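Local atomic coordinates of surface protein SPB1 (Streptococcus agalactiae, PDB entry 4UZG), a protein that forms the backbone (shaft) subunit of the group B streptococcus type 2b pilus, probably polymerised on the cell surface by sortases. Residues Thr10-Asp15 with Asn205-Gly210; Ser133-Gly138 with Val166-Ile171; Asn200-Asn205 with Asn214-Thr219; Gly234-Val239 with Val256-Gly261. One frame throughout, in Å; residues are numbered along the deposited sequence.

Interaction 1 (Thr10-Asp15 with Asn205-Gly210); sequences TYSVGD and NNVEWG. With CA (calcium ion), chain E.
Ser12 and Val13 meet Val207 across the joint between the N-terminal part of the chain and the prealbumin-like domain. Ser12 turns its CB onto the valine, meeting Val207 CB at 4.0 Å, while CG2 of Val207 lies 4.3 Å from Val13 CB. Val13 holds CG1 anti to its backbone N (chi1 166°), which sets that methyl against the Asn205 peptide, 3.4 Å from Asn205 C. Alongside them one direct hydrogen bond runs from Val207 N to Val13 O at 2.9 Å, with the donor standing above the carbonyl plane. Residues Ser12 to Asp15 make a type II turn, and Gly14 lets Asn205 O and Asn206 OD1 come close to its CA. Asn206 places CG anti to its own N (chi1 -176°), and its OD1 binds a calcium ion at 2.4 Å. Val207 O and Glu208 OE2 join it, and four waters complete seven ligands. One of these waters also donates to Val13 O and Asp15 OD1, and a second to Asp15 OD1 as well. A separate water, not bound to the metal, links Ser12 OG to Trp209 NE1; Ser12 OG is also hydrogen-bonded to Lys232 N. Asp15 reaches the calcium through waters, its OD2 held by Ser12 N from above the carboxylate plane; its negative charge probably adds to the ion's hold, making the metal an electrostatic link between segments remote in sequence.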
loop_
_atom_site.group_PDB
_atom_site.type_symbol
_atom_site.label_atom_id
_atom_site.label_comp_id
_atom_site.label_asym_id
_atom_site.label_seq_id
_atom_site.Cartn_x
_atom_site.Cartn_y
_atom_site.Cartn_z
ATOM N N THR A 10 0.279 0.757 6.595
ATOM C CA THR A 10 1.201 -0.062 5.807
ATOM C C THR A 10 0.466 -1.278 5.300
ATOM O O THR A 10 -0.610 -1.639 5.799
ATOM C CB THR A 10 2.435 -0.525 6.616
ATOM O OG1 THR A 10 2.008 -1.382 7.667
ATOM C CG2 THR A 10 3.219 0.620 7.184
ATOM N N TYR A 11 1.082 -1.937 4.326
ATOM C CA TYR A 11 0.534 -3.104 3.657
ATOM C C TYR A 11 1.636 -4.107 3.388
ATOM O O TYR A 11 2.807 -3.750 3.328
ATOM C CB TYR A 11 -0.062 -2.708 2.296
ATOM C CG TYR A 11 -1.217 -1.749 2.385
ATOM C CD1 TYR A 11 -2.514 -2.205 2.530
ATOM C CD2 TYR A 11 -1.016 -0.380 2.326
ATOM C CE1 TYR A 11 -3.581 -1.313 2.626
ATOM C CE2 TYR A 11 -2.073 0.518 2.413
ATOM C CZ TYR A 11 -3.345 0.051 2.569
ATOM O OH TYR A 11 -4.358 0.978 2.652
ATOM N N SER A 12 1.254 -5.353 3.179
ATOM C CA SER A 12 2.121 -6.337 2.539
ATOM C C SER A 12 1.824 -6.374 1.048
ATOM O O SER A 12 0.692 -6.160 0.606
ATOM C CB SER A 12 1.917 -7.743 3.103
ATOM O OG SER A 12 2.446 -7.844 4.407
ATOM N N VAL A 13 2.860 -6.673 0.259
ATOM C CA VAL A 13 2.694 -6.929 -1.161
ATOM C C VAL A 13 1.589 -7.964 -1.365
ATOM O O VAL A 13 1.530 -8.980 -0.668
ATOM C CB VAL A 13 4.047 -7.332 -1.770
ATOM C CG1 VAL A 13 3.877 -7.941 -3.152
ATOM C CG2 VAL A 13 4.972 -6.116 -1.823
ATOM N N GLY A 14 0.691 -7.671 -2.293
ATOM C CA GLY A 14 -0.484 -8.474 -2.575
ATOM C C GLY A 14 -1.759 -8.019 -1.882
ATOM O O GLY A 14 -2.851 -8.471 -2.252
ATOM N N ASP A 15 -1.632 -7.133 -0.899
ATOM C CA ASP A 15 -2.805 -6.656 -0.170
ATOM C C ASP A 15 -3.667 -5.739 -1.055
ATOM O O ASP A 15 -3.195 -5.046 -1.958
ATOM C CB ASP A 15 -2.421 -5.846 1.068
ATOM C CG ASP A 15 -1.910 -6.662 2.241
ATOM O OD1 ASP A 15 -1.881 -7.905 2.190
ATOM O OD2 ASP A 15 -1.544 -5.993 3.239
ATOM N N ASN A 205 4.419 -11.170 -6.363
ATOM C CA ASN A 205 3.437 -10.103 -6.181
ATOM C C ASN A 205 2.430 -10.374 -5.069
ATOM O O ASN A 205 1.465 -9.611 -4.958
ATOM C CB ASN A 205 2.706 -9.830 -7.488
ATOM C CG ASN A 205 3.625 -9.259 -8.530
ATOM O OD1 ASN A 205 4.222 -8.190 -8.323
ATOM N ND2 ASN A 205 3.769 -9.975 -9.660
ATOM N N ASN A 206 2.637 -11.395 -4.230
ATOM C CA ASN A 206 1.646 -11.677 -3.215
ATOM C C ASN A 206 2.208 -12.430 -2.020
ATOM O O ASN A 206 2.405 -13.646 -2.072
ATOM C CB ASN A 206 0.468 -12.457 -3.806
ATOM C CG ASN A 206 -0.623 -12.669 -2.795
ATOM O OD1 ASN A 206 -0.774 -11.899 -1.846
ATOM N ND2 ASN A 206 -1.414 -13.689 -3.003
ATOM N N VAL A 207 2.453 -11.719 -0.915
ATOM C CA VAL A 207 2.733 -12.331 0.374
ATOM C C VAL A 207 1.565 -13.191 0.795
ATOM O O VAL A 207 0.421 -12.716 0.769
ATOM C CB VAL A 207 2.952 -11.214 1.424
ATOM C CG1 VAL A 207 2.844 -11.709 2.860
ATOM C CG2 VAL A 207 4.277 -10.489 1.189
ATOM N N GLU A 208 1.832 -14.425 1.226
ATOM C CA GLU A 208 0.808 -15.290 1.774
ATOM C C GLU A 208 1.307 -15.897 3.079
ATOM O O GLU A 208 2.522 -16.040 3.298
ATOM C CB GLU A 208 0.456 -16.397 0.785
ATOM C CG GLU A 208 -0.422 -15.904 -0.381
ATOM C CD GLU A 208 -1.843 -15.539 0.091
ATOM O OE1 GLU A 208 -2.539 -16.420 0.684
ATOM O OE2 GLU A 208 -2.239 -14.377 -0.000
ATOM N N TRP A 209 0.364 -16.247 3.939
ATOM C CA TRP A 209 0.643 -16.784 5.263
ATOM C C TRP A 209 -0.049 -18.131 5.384
ATOM O O TRP A 209 -1.238 -18.235 5.116
ATOM C CB TRP A 209 0.156 -15.819 6.343
ATOM C CG TRP A 209 0.852 -14.513 6.299
ATOM C CD1 TRP A 209 0.350 -13.342 5.805
ATOM C CD2 TRP A 209 2.200 -14.247 6.690
ATOM N NE1 TRP A 209 1.299 -12.361 5.862
ATOM C CE2 TRP A 209 2.443 -12.878 6.413
ATOM C CE3 TRP A 209 3.219 -15.016 7.272
ATOM C CZ2 TRP A 209 3.667 -12.280 6.684
ATOM C CZ3 TRP A 209 4.411 -14.423 7.544
ATOM C CH2 TRP A 209 4.641 -13.064 7.251
ATOM N N GLY A 210 0.686 -19.158 5.788
ATOM C CA GLY A 210 0.105 -20.486 5.860
ATOM C C GLY A 210 0.985 -21.478 6.570
ATOM O O GLY A 210 1.623 -21.150 7.574
HETATM CA CA CA E . -1.770 -12.028 0.338
HETATM O O HOH W 1 0.831 -9.456 5.793
HETATM O O HOH W 2 -0.790 -9.903 0.607
HETATM O O HOH W 3 -3.543 -10.472 1.228
HETATM O O HOH W 4 -3.668 -12.065 -1.145
HETATM O O HOH W 5 -2.171 -12.701 2.572
#

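Interaction 2 (Ser133-Gly138 with Val166-Ile171); sequences SGAKPG and VRDGQI
Pro137 and Gly138 lie against Asp168 where the chain runs into strand 169-177 of the prealbumin-like fold, so the contact illustrates how the segment leading into a strand is held by a loop, here the one after strand 121-131. The two touching parts run at 76° to each other, and no sheet pairing joins them. The backbone bond is nevertheless nearly straight: Gly138 N donates to Asp168 O at 2.9 Å, with an angle of 173° at the hydrogen. Gly138 O is satisfied in turn by Arg167 NH1 at 3.0 Å, reached at the edge of the guanidinium and somewhat tilted from its plane. That arginine bends at chi2 (-88°), which puts CD 3.4 Å from Gly138 O, and the same NH1 also serves Ala140 O. Asp168 N donates to a water that lies 2.8 Å from Lys136 O and 2.9 Å from Gly138 O, with more acceptors near it than it has protons; Lys136 O has a further partner in Asn145 ND2. The Asp168 carboxylate divides its work between its two oxygens. OD2 takes a hydrogen bond of 2.6 Å from a water that also donates to Ala135 O, whereas OD1 rests against the proline, 3.1 Å from Pro137 CA. Gln170 crosses Pro137 obliquely, its extended chain bringing NE2 near the ring; that nitrogen is hydrogen-bonded to Thr229 OG1 of strand 225-231. Pro137 thereby fits between an aspartate and a glutamine, its CG standing 3.8 Å from Gln170 NE2.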
loop_
_atom_site.group_PDB
_atom_site.type_symbol
_atom_site.label_atom_id
_atom_site.label_comp_id
_atom_site.label_asym_id
_atom_site.label_seq_id
_atom_site.Cartn_x
_atom_site.Cartn_y
_atom_site.Cartn_z
ATOM N N SER A 133 4.989 -5.993 -6.471
ATOM C CA SER A 133 6.367 -6.135 -6.033
ATOM C C SER A 133 7.270 -4.939 -6.285
ATOM O O SER A 133 8.344 -4.850 -5.692
ATOM C CB SER A 133 6.997 -7.361 -6.677
ATOM O OG SER A 133 7.208 -7.106 -8.042
ATOM N N GLY A 134 6.876 -4.033 -7.186
ATOM C CA GLY A 134 7.688 -2.875 -7.473
ATOM C C GLY A 134 7.659 -1.782 -6.425
ATOM O O GLY A 134 8.432 -0.844 -6.494
ATOM N N ALA A 135 6.748 -1.879 -5.463
ATOM C CA ALA A 135 6.666 -0.868 -4.428
ATOM C C ALA A 135 7.981 -0.787 -3.662
ATOM O O ALA A 135 8.640 -1.799 -3.402
ATOM C CB ALA A 135 5.554 -1.209 -3.480
ATOM N N LYS A 136 8.372 0.422 -3.303
ATOM C CA LYS A 136 9.570 0.621 -2.511
ATOM C C LYS A 136 9.214 0.656 -1.045
ATOM O O LYS A 136 8.219 1.261 -0.660
ATOM C CB LYS A 136 10.230 1.940 -2.894
ATOM C CG LYS A 136 10.538 2.073 -4.351
ATOM C CD LYS A 136 11.641 1.167 -4.771
ATOM C CE LYS A 136 12.194 1.619 -6.118
ATOM N NZ LYS A 136 13.062 0.586 -6.739
ATOM N N PRO A 137 10.076 0.084 -0.183
ATOM C CA PRO A 137 9.799 0.064 1.258
ATOM C C PRO A 137 10.273 1.334 1.950
ATOM O O PRO A 137 11.099 2.090 1.455
ATOM C CB PRO A 137 10.603 -1.164 1.737
ATOM C CG PRO A 137 11.801 -1.155 0.834
ATOM C CD PRO A 137 11.246 -0.759 -0.512
ATOM N N GLY A 138 9.736 1.528 3.147
ATOM C CA GLY A 138 10.202 2.581 4.028
ATOM C C GLY A 138 9.330 3.820 4.075
ATOM O O GLY A 138 8.254 3.880 3.461
ATOM N N VAL A 166 1.409 4.804 -0.611
ATOM C CA VAL A 166 1.255 3.505 0.041
ATOM C C VAL A 166 2.617 3.071 0.579
ATOM O O VAL A 166 3.663 3.396 0.013
ATOM C CB VAL A 166 0.673 2.419 -0.876
ATOM C CG1 VAL A 166 -0.755 2.773 -1.295
ATOM C CG2 VAL A 166 1.605 2.152 -2.050
ATOM N N ARG A 167 2.606 2.377 1.710
ATOM C CA ARG A 167 3.844 2.045 2.413
ATOM C C ARG A 167 3.943 0.569 2.746
ATOM O O ARG A 167 2.933 -0.069 3.073
ATOM C CB ARG A 167 3.928 2.829 3.724
ATOM C CG ARG A 167 3.787 4.308 3.656
ATOM C CD ARG A 167 5.052 4.958 3.425
ATOM N NE ARG A 167 4.987 6.402 3.272
ATOM C CZ ARG A 167 5.998 7.082 2.789
ATOM N NH1 ARG A 167 7.099 6.451 2.446
ATOM N NH2 ARG A 167 5.905 8.375 2.609
ATOM N N ASP A 168 5.167 0.056 2.721
ATOM C CA ASP A 168 5.467 -1.271 3.226
ATOM C C ASP A 168 6.858 -1.280 3.856
ATOM O O ASP A 168 7.561 -0.271 3.824
ATOM C CB ASP A 168 5.250 -2.369 2.162
ATOM C CG ASP A 168 6.220 -2.354 1.011
ATOM O OD1 ASP A 168 7.282 -1.736 1.050
ATOM O OD2 ASP A 168 5.876 -3.073 0.015
ATOM N N GLY A 169 7.212 -2.405 4.467
ATOM C CA GLY A 169 8.447 -2.540 5.204
ATOM C C GLY A 169 9.363 -3.626 4.669
ATOM O O GLY A 169 8.991 -4.431 3.811
ATOM N N GLN A 170 10.574 -3.613 5.196
ATOM C CA GLN A 170 11.615 -4.542 4.788
ATOM C C GLN A 170 12.411 -5.021 5.995
ATOM O O GLN A 170 12.744 -4.207 6.871
ATOM C CB GLN A 170 12.552 -3.851 3.817
ATOM C CG GLN A 170 13.749 -4.674 3.353
ATOM C CD GLN A 170 14.569 -3.879 2.406
ATOM O OE1 GLN A 170 15.467 -3.121 2.825
ATOM N NE2 GLN A 170 14.262 -3.990 1.142
ATOM N N ILE A 171 12.701 -6.320 6.016
ATOM C CA ILE A 171 13.552 -6.915 7.035
ATOM C C ILE A 171 14.824 -7.411 6.346
ATOM O O ILE A 171 14.765 -8.249 5.440
ATOM C CB ILE A 171 12.854 -8.091 7.737
ATOM C CG1 ILE A 171 11.542 -7.643 8.401
ATOM C CG2 ILE A 171 13.792 -8.736 8.757
ATOM C CD1 ILE A 171 10.707 -8.783 8.979
HETATM O O HOH W 6 7.804 -3.741 -1.601
HETATM O O HOH W 7 6.903 2.139 1.618
#

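Interaction 3 (Asn200-Asn205 with Asn214-Thr219); sequences NFNDTN and NATEYT
Thr216 OG1 accepts a hydrogen bond from Phe201 N, the nearly straight bond (168° at the hydrogen, 2.8 Å) on which this surface contact turns. The threonine sets OG1 anti to its carbonyl carbon (chi1 -59°), directing the hydroxyl at the opposite backbone and leaving CG2 to rest over one face of the Tyr218 ring, offset toward the rim. Asn200 works on both sides of its amide. Its CG lies anti to the backbone N (chi1 176°), 3.5 Å from Asn214 O; from there ND2 donates to Asn214 O at 2.7 Å, nearly in line with that carbonyl although the acceptor is tilted from the amide plane. Its OD1 turns back to accept from Asn202 N at 2.9 Å, closing an Asx turn. A single side chain therefore braces its own loop and ties it to the neighbouring segment, and it crosses Thr216 at about a right angle. Asp203 makes a second Asx turn three residues on, its OD1 accepting from Asn205 N from above the carboxylate plane. Tyr218 meets Phe201 through its hydroxyl, OH standing 3.4 Å from Phe201 CB and lying at the edge of the phenylalanine ring, near its plane. Beyond the contact, the phenylalanine packs on Val13 of the 10-15 loop and on Val207, whose carbonyl binds calcium, and Tyr218 rests on Leu199, Ile226 and Ile228. The pair thus bridges the hairpin of strands 198-200 and 208-210 to strand 218-219, which lines the edge of a four-stranded sheet beside strand 188-192.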
loop_
_atom_site.group_PDB
_atom_site.type_symbol
_atom_site.label_atom_id
_atom_site.label_comp_id
_atom_site.label_asym_id
_atom_site.label_seq_id
_atom_site.Cartn_x
_atom_site.Cartn_y
_atom_site.Cartn_z
ATOM N N ASN A 200 4.846 -17.498 2.744
ATOM C CA ASN A 200 5.064 -18.004 1.400
ATOM C C ASN A 200 5.060 -16.780 0.485
ATOM O O ASN A 200 4.030 -16.096 0.360
ATOM C CB ASN A 200 3.991 -18.991 0.969
ATOM C CG ASN A 200 4.196 -19.437 -0.483
ATOM O OD1 ASN A 200 4.344 -18.648 -1.391
ATOM N ND2 ASN A 200 4.321 -20.726 -0.677
ATOM N N PHE A 201 6.202 -16.498 -0.115
ATOM C CA PHE A 201 6.372 -15.343 -0.987
ATOM C C PHE A 201 6.788 -15.835 -2.383
ATOM O O PHE A 201 7.464 -15.137 -3.148
ATOM C CB PHE A 201 7.398 -14.357 -0.409
ATOM C CG PHE A 201 7.162 -12.878 -0.712
ATOM C CD1 PHE A 201 6.292 -12.440 -1.710
ATOM C CD2 PHE A 201 7.862 -11.930 0.013
ATOM C CE1 PHE A 201 6.164 -11.084 -1.970
ATOM C CE2 PHE A 201 7.723 -10.580 -0.239
ATOM C CZ PHE A 201 6.867 -10.158 -1.224
ATOM N N ASN A 202 6.336 -17.035 -2.737
ATOM C CA ASN A 202 6.702 -17.588 -4.037
ATOM C C ASN A 202 6.055 -16.851 -5.202
ATOM O O ASN A 202 6.645 -16.761 -6.278
ATOM C CB ASN A 202 6.402 -19.062 -4.081
ATOM C CG ASN A 202 7.272 -19.849 -3.105
ATOM O OD1 ASN A 202 8.294 -19.365 -2.573
ATOM N ND2 ASN A 202 6.864 -21.063 -2.849
ATOM N N ASP A 203 4.850 -16.326 -4.997
ATOM C CA ASP A 203 4.288 -15.350 -5.933
ATOM C C ASP A 203 4.935 -14.029 -5.549
ATOM O O ASP A 203 4.658 -13.470 -4.473
ATOM C CB ASP A 203 2.771 -15.259 -5.798
ATOM C CG ASP A 203 2.144 -14.271 -6.756
ATOM O OD1 ASP A 203 2.853 -13.426 -7.336
ATOM O OD2 ASP A 203 0.900 -14.331 -6.909
ATOM N N THR A 204 5.824 -13.528 -6.399
ATOM C CA THR A 204 6.567 -12.321 -6.067
ATOM C C THR A 204 5.655 -11.100 -5.863
ATOM O O THR A 204 6.085 -10.111 -5.254
ATOM C CB THR A 204 7.631 -11.995 -7.111
ATOM O OG1 THR A 204 7.005 -11.843 -8.391
ATOM C CG2 THR A 204 8.683 -13.098 -7.172
ATOM N N ASN A 205 4.419 -11.170 -6.363
ATOM C CA ASN A 205 3.437 -10.103 -6.181
ATOM C C ASN A 205 2.430 -10.374 -5.069
ATOM O O ASN A 205 1.465 -9.611 -4.958
ATOM C CB ASN A 205 2.706 -9.830 -7.488
ATOM C CG ASN A 205 3.625 -9.259 -8.530
ATOM O OD1 ASN A 205 4.222 -8.190 -8.323
ATOM N ND2 ASN A 205 3.769 -9.975 -9.660
ATOM N N ASN A 214 4.636 -25.116 3.512
ATOM C CA ASN A 214 4.495 -24.276 2.331
ATOM C C ASN A 214 5.322 -22.993 2.355
ATOM O O ASN A 214 5.258 -22.200 1.440
ATOM C CB ASN A 214 3.020 -23.925 2.161
ATOM C CG ASN A 214 2.155 -25.129 1.712
ATOM O OD1 ASN A 214 2.681 -26.120 1.156
ATOM N ND2 ASN A 214 0.848 -25.057 1.969
ATOM N N ALA A 215 6.127 -22.804 3.385
ATOM C CA ALA A 215 6.884 -21.580 3.550
ATOM C C ALA A 215 8.020 -21.450 2.538
ATOM O O ALA A 215 8.636 -22.427 2.125
ATOM C CB ALA A 215 7.456 -21.501 4.934
ATOM N N THR A 216 8.335 -20.209 2.204
ATOM C CA THR A 216 9.512 -19.898 1.423
ATOM C C THR A 216 10.755 -19.972 2.290
ATOM O O THR A 216 10.845 -19.343 3.333
ATOM C CB THR A 216 9.396 -18.474 0.844
ATOM O OG1 THR A 216 8.226 -18.394 0.024
ATOM C CG2 THR A 216 10.638 -18.092 0.064
ATOM N N GLU A 217 11.727 -20.766 1.863
ATOM C CA GLU A 217 13.016 -20.860 2.538
ATOM C C GLU A 217 13.988 -19.834 1.972
ATOM O O GLU A 217 14.220 -19.784 0.766
ATOM C CB GLU A 217 13.612 -22.258 2.376
ATOM C CG GLU A 217 12.863 -23.291 3.180
ATOM C CD GLU A 217 13.547 -24.655 3.263
ATOM O OE1 GLU A 217 14.547 -24.877 2.561
ATOM O OE2 GLU A 217 13.094 -25.513 4.053
ATOM N N TYR A 218 14.574 -19.035 2.861
ATOM C CA TYR A 218 15.561 -18.024 2.518
ATOM C C TYR A 218 16.923 -18.484 3.012
ATOM O O TYR A 218 17.058 -18.860 4.178
ATOM C CB TYR A 218 15.194 -16.687 3.181
ATOM C CG TYR A 218 13.950 -16.055 2.627
ATOM C CD1 TYR A 218 14.021 -15.212 1.524
ATOM C CD2 TYR A 218 12.691 -16.299 3.178
ATOM C CE1 TYR A 218 12.868 -14.620 1.005
ATOM C CE2 TYR A 218 11.545 -15.732 2.650
ATOM C CZ TYR A 218 11.648 -14.863 1.577
ATOM O OH TYR A 218 10.498 -14.296 1.042
ATOM N N THR A 219 17.934 -18.400 2.152
ATOM C CA THR A 219 19.297 -18.752 2.510
ATOM C C THR A 219 20.153 -17.502 2.631
ATOM O O THR A 219 20.131 -16.641 1.738
ATOM C CB THR A 219 19.894 -19.703 1.433
ATOM O OG1 THR A 219 19.126 -20.896 1.369
ATOM C CG2 THR A 219 21.290 -20.097 1.784
#

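Interaction 4 (Gly234-Val239 with Val256-Gly261); sequences GTYYLV and VILGDG. With EDO (1,2-ethanediol), chain B.
Gly234 and Leu258 form one hydrogen-bonded antiparallel pair, and Tyr236 with Val256 the next, so four backbone bonds join the strands; that from Leu258 N to Gly234 O, at 2.9 Å, is almost straight (178°). Between them Thr235 and Ile257 make a non-hydrogen-bonded pair, their side chains side by side and pointing the same way, with Thr235 OG1 3.9 Å from Ile257 CG1. The other face carries Tyr236, Val256 and Leu258. Here Leu238 packs on Val256, its CD1 3.6 Å from Val256 CG2, while Leu258 CD2 approaches Tyr236 CE2 at 4.1 Å. The tyrosine hydroxyl is hydrogen-bonded to Lys232 O. On the edge of strand 234-239 away from Ile257, an ethanediol, probably from the crystallisation liquor, takes a bond from Thr235 N, donates to Thr235 O, lays O2 over one face of the Tyr236 ring, and is also hydrogen-bonded to Ala194 N. Next outward, Val273 and Pro275 of strand 273-279 pack against Val256, and Val273 also against Leu258. Strand 254-258 is one of the two edge strands of a four-stranded antiparallel sheet, and strand 234-240 separates it from strand 188-192, on which Tyr236 and Leu238 also rest.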
loop_
_atom_site.group_PDB
_atom_site.type_symbol
_atom_site.label_atom_id
_atom_site.label_comp_id
_atom_site.label_asym_id
_atom_site.label_seq_id
_atom_site.Cartn_x
_atom_site.Cartn_y
_atom_site.Cartn_z
ATOM N N GLY A 234 4.275 -4.926 11.964
ATOM C CA GLY A 234 3.868 -5.958 12.899
ATOM C C GLY A 234 5.067 -6.619 13.535
ATOM O O GLY A 234 6.194 -6.164 13.426
ATOM N N THR A 235 4.762 -7.707 14.219
ATOM C CA THR A 235 5.774 -8.482 14.936
ATOM C C THR A 235 5.974 -9.812 14.214
ATOM O O THR A 235 5.013 -10.545 13.995
ATOM C CB THR A 235 5.345 -8.751 16.387
ATOM O OG1 THR A 235 5.084 -7.510 17.032
ATOM C CG2 THR A 235 6.443 -9.491 17.145
ATOM N N TYR A 236 7.205 -10.112 13.835
ATOM C CA TYR A 236 7.541 -11.308 13.095
ATOM C C TYR A 236 8.595 -12.087 13.857
ATOM O O TYR A 236 9.217 -11.571 14.789
ATOM C CB TYR A 236 8.045 -10.918 11.691
ATOM C CG TYR A 236 7.001 -10.184 10.884
ATOM C CD1 TYR A 236 6.057 -10.886 10.158
ATOM C CD2 TYR A 236 6.914 -8.796 10.886
ATOM C CE1 TYR A 236 5.057 -10.227 9.430
ATOM C CE2 TYR A 236 5.932 -8.133 10.181
ATOM C CZ TYR A 236 5.005 -8.846 9.429
ATOM O OH TYR A 236 4.005 -8.225 8.702
ATOM N N TYR A 237 8.810 -13.327 13.437
ATOM C CA TYR A 237 9.743 -14.212 14.121
ATOM C C TYR A 237 10.598 -14.940 13.105
ATOM O O TYR A 237 10.090 -15.577 12.180
ATOM C CB TYR A 237 8.975 -15.225 14.993
ATOM C CG TYR A 237 8.212 -14.536 16.105
ATOM C CD1 TYR A 237 6.917 -14.073 15.907
ATOM C CD2 TYR A 237 8.815 -14.293 17.331
ATOM C CE1 TYR A 237 6.230 -13.396 16.904
ATOM C CE2 TYR A 237 8.130 -13.604 18.344
ATOM C CZ TYR A 237 6.835 -13.168 18.118
ATOM O OH TYR A 237 6.182 -12.489 19.125
ATOM N N LEU A 238 11.909 -14.845 13.296
ATOM C CA LEU A 238 12.875 -15.493 12.420
ATOM C C LEU A 238 13.118 -16.900 12.928
ATOM O O LEU A 238 13.595 -17.069 14.049
ATOM C CB LEU A 238 14.189 -14.726 12.427
ATOM C CG LEU A 238 14.095 -13.218 12.123
ATOM C CD1 LEU A 238 15.453 -12.549 12.236
ATOM C CD2 LEU A 238 13.481 -12.935 10.802
ATOM N N VAL A 239 12.806 -17.895 12.116
ATOM C CA VAL A 239 12.915 -19.294 12.500
ATOM C C VAL A 239 14.023 -19.947 11.664
ATOM O O VAL A 239 13.905 -20.062 10.445
ATOM C CB VAL A 239 11.589 -20.024 12.285
ATOM C CG1 VAL A 239 11.700 -21.497 12.620
ATOM C CG2 VAL A 239 10.465 -19.376 13.097
ATOM N N VAL A 256 11.296 -9.887 15.632
ATOM C CA VAL A 256 11.674 -8.696 14.879
ATOM C C VAL A 256 10.413 -7.852 14.681
ATOM O O VAL A 256 9.436 -8.314 14.095
ATOM C CB VAL A 256 12.229 -9.057 13.500
ATOM C CG1 VAL A 256 12.599 -7.782 12.739
ATOM C CG2 VAL A 256 13.371 -10.002 13.576
ATOM N N ILE A 257 10.449 -6.611 15.156
ATOM C CA ILE A 257 9.346 -5.687 14.986
ATOM C C ILE A 257 9.611 -4.772 13.795
ATOM O O ILE A 257 10.686 -4.194 13.641
ATOM C CB ILE A 257 9.105 -4.880 16.263
ATOM C CG1 ILE A 257 8.623 -5.834 17.367
ATOM C CG2 ILE A 257 8.085 -3.771 16.015
ATOM C CD1 ILE A 257 8.536 -5.217 18.715
ATOM N N LEU A 258 8.580 -4.635 12.978
ATOM C CA LEU A 258 8.586 -3.766 11.850
ATOM C C LEU A 258 7.519 -2.694 12.144
ATOM O O LEU A 258 6.379 -3.003 12.501
ATOM C CB LEU A 258 8.245 -4.669 10.677
ATOM C CG LEU A 258 8.430 -4.124 9.290
ATOM C CD1 LEU A 258 9.823 -3.535 8.993
ATOM C CD2 LEU A 258 8.107 -5.212 8.288
ATOM N N GLY A 259 7.900 -1.430 12.010
ATOM C CA GLY A 259 7.012 -0.330 12.356
ATOM C C GLY A 259 7.193 0.135 13.791
ATOM O O GLY A 259 8.284 0.036 14.347
ATOM N N ASP A 260 6.132 0.658 14.402
ATOM C CA ASP A 260 6.222 1.164 15.768
ATOM C C ASP A 260 6.805 0.121 16.694
ATOM O O ASP A 260 6.349 -1.019 16.712
ATOM C CB ASP A 260 4.837 1.561 16.295
ATOM C CG ASP A 260 4.277 2.807 15.629
ATOM O OD1 ASP A 260 5.073 3.606 15.099
ATOM O OD2 ASP A 260 3.039 2.981 15.659
ATOM N N GLY A 261 7.818 0.510 17.453
ATOM C CA GLY A 261 8.494 -0.414 18.351
ATOM C C GLY A 261 9.735 -1.080 17.769
ATOM O O GLY A 261 10.422 -1.831 18.450
HETATM C C1 EDO B . 1.323 -9.038 12.998
HETATM O O1 EDO B . 2.095 -8.568 14.080
HETATM C C2 EDO B . 2.245 -9.562 11.913
HETATM O O2 EDO B . 2.929 -10.722 12.338
#

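Overall arrangement
The four contacts illustrate how chemistry follows position. Interactions 1, 2 and 4 are partly buried, whereas interaction 3 lies at the surface. Interactions 1 and 2, near the centre of the chain, join its N-terminal part to the prealbumin-like domain through loops, relying on backbone bonds, waters, carboxylates and, in interaction 1, calcium; Tyr11 N probably bonds to Arg167 O between them. Interaction 3 uses amide and hydroxyl groups, and shares Asn205 with interaction 1, against whose valines Phe201 packs. Interaction 4 is regular sheet pairing with an apolar face: Leu258 reaches Gly169 and Ile171 of interaction 2, and Tyr236 meets Trp209 of interaction 1. Interactions 3 and 4 do not touch, yet reach the same four-stranded sheet.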